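Local coordinates for protein shikimate kinase (Bacteroides thetaiotaomicron, PDB 3VAA) that probably catalyses the magnesium- and ATP-dependent phosphorylation of the 3-hydroxyl group of shikimate, the fifth step on the route to chorismate, at residues A[27-32]-A[97-102]; A[54-59]-A[89-94]; A[119-124]-A[169-174]. All coordinates share one frame; numbering follows the deposited sequence.

Contact 1: residues A[27-32]-A[97-102]; sequences RIFLTG and VVISTG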
# COMPACT_ATOMS: atom_id res chain seq x y z
N ARG A 27 8.30 -13.27 1.65
CA ARG A 27 6.96 -12.82 1.23
C ARG A 27 6.58 -11.62 2.11
O ARG A 27 6.29 -11.76 3.31
CB ARG A 27 5.90 -13.92 1.32
CG ARG A 27 4.49 -13.48 0.82
CD ARG A 27 3.49 -14.57 1.10
NE ARG A 27 3.79 -15.76 0.33
CZ ARG A 27 3.72 -17.01 0.77
NH1 ARG A 27 3.40 -17.31 2.02
NH2 ARG A 27 3.99 -17.99 -0.07
N ILE A 28 6.63 -10.44 1.50
CA ILE A 28 6.35 -9.19 2.20
C ILE A 28 5.09 -8.51 1.66
O ILE A 28 4.87 -8.46 0.45
CB ILE A 28 7.54 -8.16 1.98
CG1 ILE A 28 8.89 -8.79 2.27
CG2 ILE A 28 7.31 -6.88 2.81
CD1 ILE A 28 9.05 -9.28 3.65
N PHE A 29 4.25 -8.01 2.57
CA PHE A 29 3.06 -7.25 2.17
C PHE A 29 3.25 -5.81 2.65
O PHE A 29 3.56 -5.60 3.81
CB PHE A 29 1.79 -7.78 2.81
CG PHE A 29 1.39 -9.14 2.37
CD1 PHE A 29 0.73 -9.33 1.19
CD2 PHE A 29 1.64 -10.25 3.19
CE1 PHE A 29 0.34 -10.58 0.80
CE2 PHE A 29 1.26 -11.52 2.81
CZ PHE A 29 0.63 -11.69 1.61
N LEU A 30 3.04 -4.84 1.77
CA LEU A 30 3.12 -3.43 2.15
C LEU A 30 1.72 -2.86 2.15
O LEU A 30 0.93 -3.08 1.20
CB LEU A 30 4.04 -2.64 1.20
CG LEU A 30 5.45 -3.20 1.03
CD1 LEU A 30 6.24 -2.38 -0.01
CD2 LEU A 30 6.22 -3.27 2.33
N THR A 31 1.40 -2.14 3.22
CA THR A 31 0.11 -1.54 3.42
C THR A 31 0.27 -0.07 3.80
O THR A 31 1.33 0.35 4.29
CB THR A 31 -0.68 -2.26 4.54
OG1 THR A 31 -0.04 -2.05 5.79
CG2 THR A 31 -0.83 -3.79 4.26
N GLY A 32 -0.78 0.70 3.60
CA GLY A 32 -0.75 2.12 3.94
C GLY A 32 -1.58 2.92 2.97
O GLY A 32 -2.13 2.39 2.01
N VAL A 97 8.75 -12.60 -3.02
CA VAL A 97 8.06 -11.49 -3.64
C VAL A 97 7.77 -10.39 -2.63
O VAL A 97 7.68 -10.65 -1.42
CB VAL A 97 6.72 -12.00 -4.28
CG1 VAL A 97 5.77 -12.55 -3.20
CG2 VAL A 97 6.05 -10.93 -5.05
N VAL A 98 7.66 -9.17 -3.12
CA VAL A 98 7.22 -8.03 -2.33
C VAL A 98 5.91 -7.62 -2.97
O VAL A 98 5.85 -7.41 -4.19
CB VAL A 98 8.20 -6.84 -2.37
CG1 VAL A 98 7.58 -5.64 -1.62
CG2 VAL A 98 9.52 -7.25 -1.76
N ILE A 99 4.86 -7.52 -2.16
CA ILE A 99 3.52 -7.25 -2.61
C ILE A 99 2.95 -5.97 -2.01
O ILE A 99 2.87 -5.82 -0.82
CB ILE A 99 2.56 -8.40 -2.23
CG1 ILE A 99 3.04 -9.71 -2.86
CG2 ILE A 99 1.12 -8.03 -2.66
CD1 ILE A 99 2.39 -10.97 -2.33
N SER A 100 2.57 -5.04 -2.87
CA SER A 100 1.93 -3.81 -2.44
C SER A 100 0.40 -3.97 -2.57
O SER A 100 -0.09 -4.57 -3.53
CB SER A 100 2.39 -2.64 -3.28
OG SER A 100 1.68 -1.49 -2.89
N THR A 101 -0.32 -3.46 -1.59
CA THR A 101 -1.77 -3.57 -1.56
C THR A 101 -2.41 -2.17 -1.68
O THR A 101 -1.79 -1.17 -1.36
CB THR A 101 -2.26 -4.28 -0.27
OG1 THR A 101 -1.86 -3.52 0.88
CG2 THR A 101 -1.67 -5.66 -0.17
N GLY A 102 -3.64 -2.12 -2.18
CA GLY A 102 -4.36 -0.85 -2.28
C GLY A 102 -4.65 -0.32 -0.89
O GLY A 102 -4.71 -1.09 0.09
O HOH W 1 -2.75 -0.98 2.08
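Phe29 and Ile99 lie side by side and point the same way, paired across neighbouring strands 27-31 and 97-100 of the parallel sheet of a P-loop kinase fold. With CG beside its own backbone N (chi1 -66°), the Phe29 ring reaches along its neighbour, and CE1 meets Ile99 CD1 obliquely at 3.8 Å. Met115 and Thr118 of helix 111-118 pack on this ring, so bulky apolar residues suit this face. On the other face Leu30 crosses Val98 at a slant, CD1 to CG1 at 3.9 Å, while Phe45 of helix 38-49 rests on Val98. Small Ser100 lies there against Lys38, a predicted ATP-binding residue. Backbone bonds knit the strands, among them Ile99 N to Ile28 O at 2.8 Å. At the C-terminal side of the pair, the backbone of Gly32 turns so that a CB would collide with the preceding carbonyl oxygen, which suits glycine. Thr101 offers a hydroxyl on a short branch. A chi1 of 61° sets OG1 between its backbone N and carbonyl carbon, where it gives a 2.8 Å bond to Leu30 O. That oxygen also accepts from Thr101 N at 3.1 Å, and a water accepting from Gly32 N donates to Thr101 OG1 at 2.9 Å.

Contact 2: residues A[54-59]-A[89-94]; sequences IDLDWY and HEVAEF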
# COMPACT_ATOMS: atom_id res chain seq x y z
N ILE A 54 5.17 -6.91 -6.89
CA ILE A 54 3.82 -7.04 -7.42
C ILE A 54 2.88 -6.02 -6.75
O ILE A 54 2.75 -6.00 -5.53
CB ILE A 54 3.25 -8.46 -7.18
CG1 ILE A 54 4.13 -9.50 -7.89
CG2 ILE A 54 1.79 -8.57 -7.68
CD1 ILE A 54 3.65 -10.92 -7.71
N ASP A 55 2.23 -5.18 -7.55
CA ASP A 55 1.22 -4.23 -7.07
C ASP A 55 -0.13 -4.96 -7.25
O ASP A 55 -0.48 -5.36 -8.35
CB ASP A 55 1.26 -2.96 -7.90
CG ASP A 55 0.18 -1.95 -7.56
OD1 ASP A 55 -0.79 -2.28 -6.87
OD2 ASP A 55 0.30 -0.80 -8.01
N LEU A 56 -0.85 -5.19 -6.16
CA LEU A 56 -2.11 -5.93 -6.25
C LEU A 56 -3.11 -5.33 -7.25
O LEU A 56 -3.78 -6.07 -7.95
CB LEU A 56 -2.76 -6.06 -4.87
CG LEU A 56 -4.02 -6.94 -4.77
CD1 LEU A 56 -3.80 -8.30 -5.38
CD2 LEU A 56 -4.46 -7.05 -3.29
N ASP A 57 -3.20 -4.00 -7.30
CA ASP A 57 -4.10 -3.37 -8.28
C ASP A 57 -3.72 -3.74 -9.71
O ASP A 57 -4.61 -3.95 -10.56
CB ASP A 57 -4.12 -1.87 -8.12
CG ASP A 57 -4.91 -1.41 -6.91
OD1 ASP A 57 -5.58 -2.24 -6.26
OD2 ASP A 57 -4.88 -0.19 -6.64
N TRP A 58 -2.41 -3.79 -9.98
CA TRP A 58 -1.95 -4.19 -11.32
C TRP A 58 -2.35 -5.64 -11.57
O TRP A 58 -2.82 -5.99 -12.66
CB TRP A 58 -0.42 -4.01 -11.45
CG TRP A 58 0.18 -4.63 -12.68
CD1 TRP A 58 0.31 -4.06 -13.91
CD2 TRP A 58 0.75 -5.95 -12.80
NE1 TRP A 58 0.91 -4.94 -14.79
CE2 TRP A 58 1.19 -6.11 -14.13
CE3 TRP A 58 0.92 -7.02 -11.90
CZ2 TRP A 58 1.80 -7.28 -14.59
CZ3 TRP A 58 1.51 -8.19 -12.36
CH2 TRP A 58 1.95 -8.31 -13.70
N TYR A 59 -2.16 -6.48 -10.55
CA TYR A 59 -2.49 -7.91 -10.68
C TYR A 59 -3.98 -8.10 -11.00
O TYR A 59 -4.37 -8.90 -11.87
CB TYR A 59 -2.07 -8.64 -9.41
CG TYR A 59 -2.27 -10.12 -9.47
CD1 TYR A 59 -1.30 -10.94 -10.03
CD2 TYR A 59 -3.44 -10.72 -8.99
CE1 TYR A 59 -1.48 -12.31 -10.10
CE2 TYR A 59 -3.62 -12.07 -9.05
CZ TYR A 59 -2.64 -12.87 -9.62
OH TYR A 59 -2.80 -14.24 -9.70
N HIS A 89 -5.62 -13.43 -2.03
CA HIS A 89 -5.38 -14.84 -1.74
C HIS A 89 -4.54 -15.53 -2.81
O HIS A 89 -3.76 -16.42 -2.50
CB HIS A 89 -6.69 -15.57 -1.43
CG HIS A 89 -7.22 -15.25 -0.07
ND1 HIS A 89 -7.41 -16.20 0.90
CD2 HIS A 89 -7.50 -14.06 0.52
CE1 HIS A 89 -7.84 -15.63 2.01
NE2 HIS A 89 -7.91 -14.32 1.81
N GLU A 90 -4.69 -15.12 -4.06
CA GLU A 90 -3.87 -15.67 -5.12
C GLU A 90 -2.40 -15.24 -4.99
O GLU A 90 -1.50 -16.08 -5.08
CB GLU A 90 -4.40 -15.27 -6.50
CG GLU A 90 -5.68 -15.93 -6.89
CD GLU A 90 -5.96 -15.83 -8.38
OE1 GLU A 90 -5.14 -15.23 -9.11
OE2 GLU A 90 -7.00 -16.35 -8.84
N VAL A 91 -2.17 -13.94 -4.79
CA VAL A 91 -0.77 -13.45 -4.74
C VAL A 91 -0.09 -13.93 -3.47
O VAL A 91 1.13 -14.06 -3.43
CB VAL A 91 -0.66 -11.90 -4.91
CG1 VAL A 91 -1.26 -11.47 -6.26
CG2 VAL A 91 -1.31 -11.15 -3.77
N ALA A 92 -0.86 -14.21 -2.44
CA ALA A 92 -0.31 -14.69 -1.17
C ALA A 92 0.34 -16.09 -1.30
O ALA A 92 1.04 -16.53 -0.39
CB ALA A 92 -1.38 -14.68 -0.10
N GLU A 93 0.08 -16.77 -2.41
CA GLU A 93 0.68 -18.08 -2.65
C GLU A 93 2.05 -17.97 -3.33
O GLU A 93 2.80 -18.93 -3.33
CB GLU A 93 -0.26 -18.99 -3.44
CG GLU A 93 -1.59 -19.20 -2.75
CD GLU A 93 -2.48 -20.22 -3.45
OE1 GLU A 93 -1.96 -21.08 -4.17
OE2 GLU A 93 -3.72 -20.16 -3.25
N PHE A 94 2.36 -16.80 -3.90
CA PHE A 94 3.68 -16.59 -4.52
C PHE A 94 4.79 -16.58 -3.46
O PHE A 94 4.59 -16.12 -2.34
CB PHE A 94 3.74 -15.28 -5.31
CG PHE A 94 2.66 -15.12 -6.35
CD1 PHE A 94 2.05 -16.21 -6.93
CD2 PHE A 94 2.33 -13.85 -6.80
CE1 PHE A 94 1.06 -16.05 -7.91
CE2 PHE A 94 1.36 -13.67 -7.79
CZ PHE A 94 0.73 -14.77 -8.33
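Leu56 and Val91 have the nearest CA atoms across the two segments, 7.8 Å apart, where strand 53-55 passes into helix 56-64 beside the C-terminal part of helix 68-91. A type I turn spans Val91 to Phe94 and brings the phenyl ring back into the contact. Side chains therefore bridge the gap. Val91 CG1 sits over the centre of the Tyr59 ring, 3.5 Å from the centroid and 9° off the normal, a clear CH-pi contact that suits a compact branched residue. Its other methyl, CG2, faces Leu56 CD1 at 4.1 Å. Tyr59 CE1 comes to the edge of the Phe94 ring, 3.8 Å from CZ, with the two ring planes 71° apart. Ile54 reaches the same ring crosswise, its CD1 3.6 Å from Phe94 CE2. Tyr59 holds CG anti to its N (chi1 -176°), which carries the hydroxyl across to Glu90. There OH donates to Glu90 OE1 at 2.6 Å, nearly in line with the C-O bond, and the carboxylate stands almost perpendicular to the ring. Asp55 caps the start of helix 56-64 by accepting from Asp57 N, and Asp57 is a predicted shikimate-binding residue. Glu90 OE2 forms a salt bridge with Arg63, so the carboxylate has a partner at each oxygen; its charge would probably polarise the phenol, consistent with the short bond.

Contact 3: residues A[119-124]-A[169-174]; sequences GKTVFL and TQAQYI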
# COMPACT_ATOMS: atom_id res chain seq x y z
N GLY A 119 2.67 -13.70 5.46
CA GLY A 119 3.91 -13.01 5.13
C GLY A 119 4.20 -11.92 6.13
O GLY A 119 3.45 -11.72 7.07
N LYS A 120 5.33 -11.24 5.92
CA LYS A 120 5.75 -10.14 6.80
C LYS A 120 4.99 -8.94 6.31
O LYS A 120 5.23 -8.45 5.19
CB LYS A 120 7.26 -9.90 6.70
CG LYS A 120 8.14 -11.03 7.26
CD LYS A 120 9.62 -10.75 6.98
CE LYS A 120 10.56 -11.81 7.62
NZ LYS A 120 10.62 -11.69 9.10
N THR A 121 4.11 -8.42 7.16
CA THR A 121 3.23 -7.32 6.80
C THR A 121 3.70 -6.02 7.44
O THR A 121 3.92 -5.94 8.63
CB THR A 121 1.78 -7.70 7.18
OG1 THR A 121 1.45 -8.92 6.49
CG2 THR A 121 0.79 -6.61 6.77
N VAL A 122 3.89 -5.01 6.59
CA VAL A 122 4.40 -3.73 7.02
C VAL A 122 3.41 -2.60 6.75
O VAL A 122 2.84 -2.51 5.65
CB VAL A 122 5.71 -3.39 6.23
CG1 VAL A 122 6.36 -2.13 6.77
CG2 VAL A 122 6.69 -4.54 6.27
N PHE A 123 3.17 -1.77 7.76
CA PHE A 123 2.41 -0.55 7.56
C PHE A 123 3.38 0.61 7.36
O PHE A 123 4.21 0.88 8.26
CB PHE A 123 1.48 -0.30 8.71
CG PHE A 123 0.91 1.09 8.77
CD1 PHE A 123 0.44 1.73 7.64
CD2 PHE A 123 0.77 1.72 10.00
CE1 PHE A 123 -0.09 3.01 7.72
CE2 PHE A 123 0.23 2.99 10.09
CZ PHE A 123 -0.20 3.63 8.95
N LEU A 124 3.31 1.25 6.19
CA LEU A 124 4.11 2.44 5.91
C LEU A 124 3.40 3.62 6.55
O LEU A 124 2.45 4.17 6.00
CB LEU A 124 4.30 2.70 4.41
CG LEU A 124 5.32 1.82 3.70
CD1 LEU A 124 4.92 0.36 3.72
CD2 LEU A 124 5.52 2.32 2.24
N THR A 169 -2.80 -0.29 11.67
CA THR A 169 -2.00 -0.52 12.88
C THR A 169 -1.94 -1.98 13.37
O THR A 169 -1.27 -2.28 14.33
CB THR A 169 -2.43 0.45 14.01
OG1 THR A 169 -3.81 0.23 14.34
CG2 THR A 169 -2.21 1.90 13.58
N GLN A 170 -2.68 -2.87 12.71
CA GLN A 170 -2.63 -4.30 13.04
C GLN A 170 -1.47 -4.99 12.32
O GLN A 170 -1.20 -6.16 12.58
CB GLN A 170 -3.94 -4.99 12.66
CG GLN A 170 -5.17 -4.49 13.36
CD GLN A 170 -6.45 -5.13 12.81
OE1 GLN A 170 -6.42 -6.21 12.21
NE2 GLN A 170 -7.58 -4.46 13.02
N ALA A 171 -0.80 -4.28 11.42
CA ALA A 171 0.35 -4.83 10.72
C ALA A 171 1.41 -5.26 11.74
O ALA A 171 1.64 -4.57 12.73
CB ALA A 171 0.94 -3.79 9.76
N GLN A 172 2.04 -6.40 11.49
CA GLN A 172 3.11 -6.87 12.38
C GLN A 172 4.20 -5.83 12.53
O GLN A 172 4.73 -5.63 13.63
CB GLN A 172 3.74 -8.16 11.87
CG GLN A 172 4.86 -8.65 12.79
CD GLN A 172 5.50 -9.95 12.36
OE1 GLN A 172 5.24 -10.47 11.28
NE2 GLN A 172 6.37 -10.48 13.23
N TYR A 173 4.55 -5.16 11.43
CA TYR A 173 5.61 -4.17 11.44
C TYR A 173 5.09 -2.79 11.08
O TYR A 173 4.29 -2.66 10.14
CB TYR A 173 6.69 -4.54 10.43
CG TYR A 173 7.33 -5.87 10.64
CD1 TYR A 173 8.36 -6.03 11.56
CD2 TYR A 173 6.94 -6.98 9.89
CE1 TYR A 173 8.96 -7.27 11.75
CE2 TYR A 173 7.54 -8.21 10.07
CZ TYR A 173 8.55 -8.34 11.00
OH TYR A 173 9.16 -9.57 11.17
N ILE A 174 5.53 -1.78 11.82
CA ILE A 174 5.15 -0.39 11.54
C ILE A 174 6.45 0.35 11.23
O ILE A 174 7.37 0.41 12.05
CB ILE A 174 4.33 0.25 12.68
CG1 ILE A 174 3.02 -0.53 12.92
CG2 ILE A 174 3.99 1.72 12.34
CD1 ILE A 174 2.12 0.06 14.00
O HOH W 2 3.36 -10.05 9.51
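Tyr173 lays its ring obliquely along the aliphatic part of Lys120, with CE2 3.8 Å from Lys120 CB. Lysine suits this place because its first methylenes lie along the ring while its NZ reaches polar partners: Lys120 NZ makes a weak bond to Tyr173 OH at 3.3 Å while also donating to Leu197 O. Thr121 O lies near the plane of the tyrosine ring, at its edge, 3.4 Å from Tyr173 CD2. The same oxygen accepts from Tyr173 N at 3.0 Å, and Phe123 N then gives to Tyr173 O at 2.8 Å, the alternating pattern of parallel strands. In the loop just before strand 173-176, small Ala171 turns its CB toward Phe123, 3.7 Å from Phe123 CB. Phe123 has CG anti to its backbone N (chi1 165°), which carries the ring past Ile174, whose CG2 meets Phe123 CD2 obliquely at 4.0 Å. A water takes the hydrogen of Thr121 N at 3.0 Å. Strand 173-176 is the outermost strand on this side of the chain's sheet, and on its inner side strand 120-125 pairs in turn with strand 27-31. Helix 183-196 packs on the face of Val122 and Tyr173 through Leu193 and Leu196. Helix 111-118 lies against the Thr121 face, where its Asn116 accepts from Gln172 N and donates to Gln170 O.

Contact 1 joins the central strand 27-31 of a five-stranded parallel sheet of order 2-3-1-4-5 to its neighbour 97-100, and contacts 2 and 3 lie toward the two margins, their centres each 9 Å from that of contact 1 and 17 Å from one another. Contact 2 is tied to it where Leu56 N meets Ser100 O at 2.8 Å and Arg27 NE meets Phe94 O. Contact 3 is joined by Phe29 N to Lys120 O, also 2.8 Å. The predicted nucleotide site gathers at the C-terminal ends of the central strands: Ser100 is about 3 Å from Lys38 between side chains, and Phe123 of contact 3 about 6 Å from Ala36. Segment 54-59 of contact 2 carries the predicted substrate-binding residue Asp57.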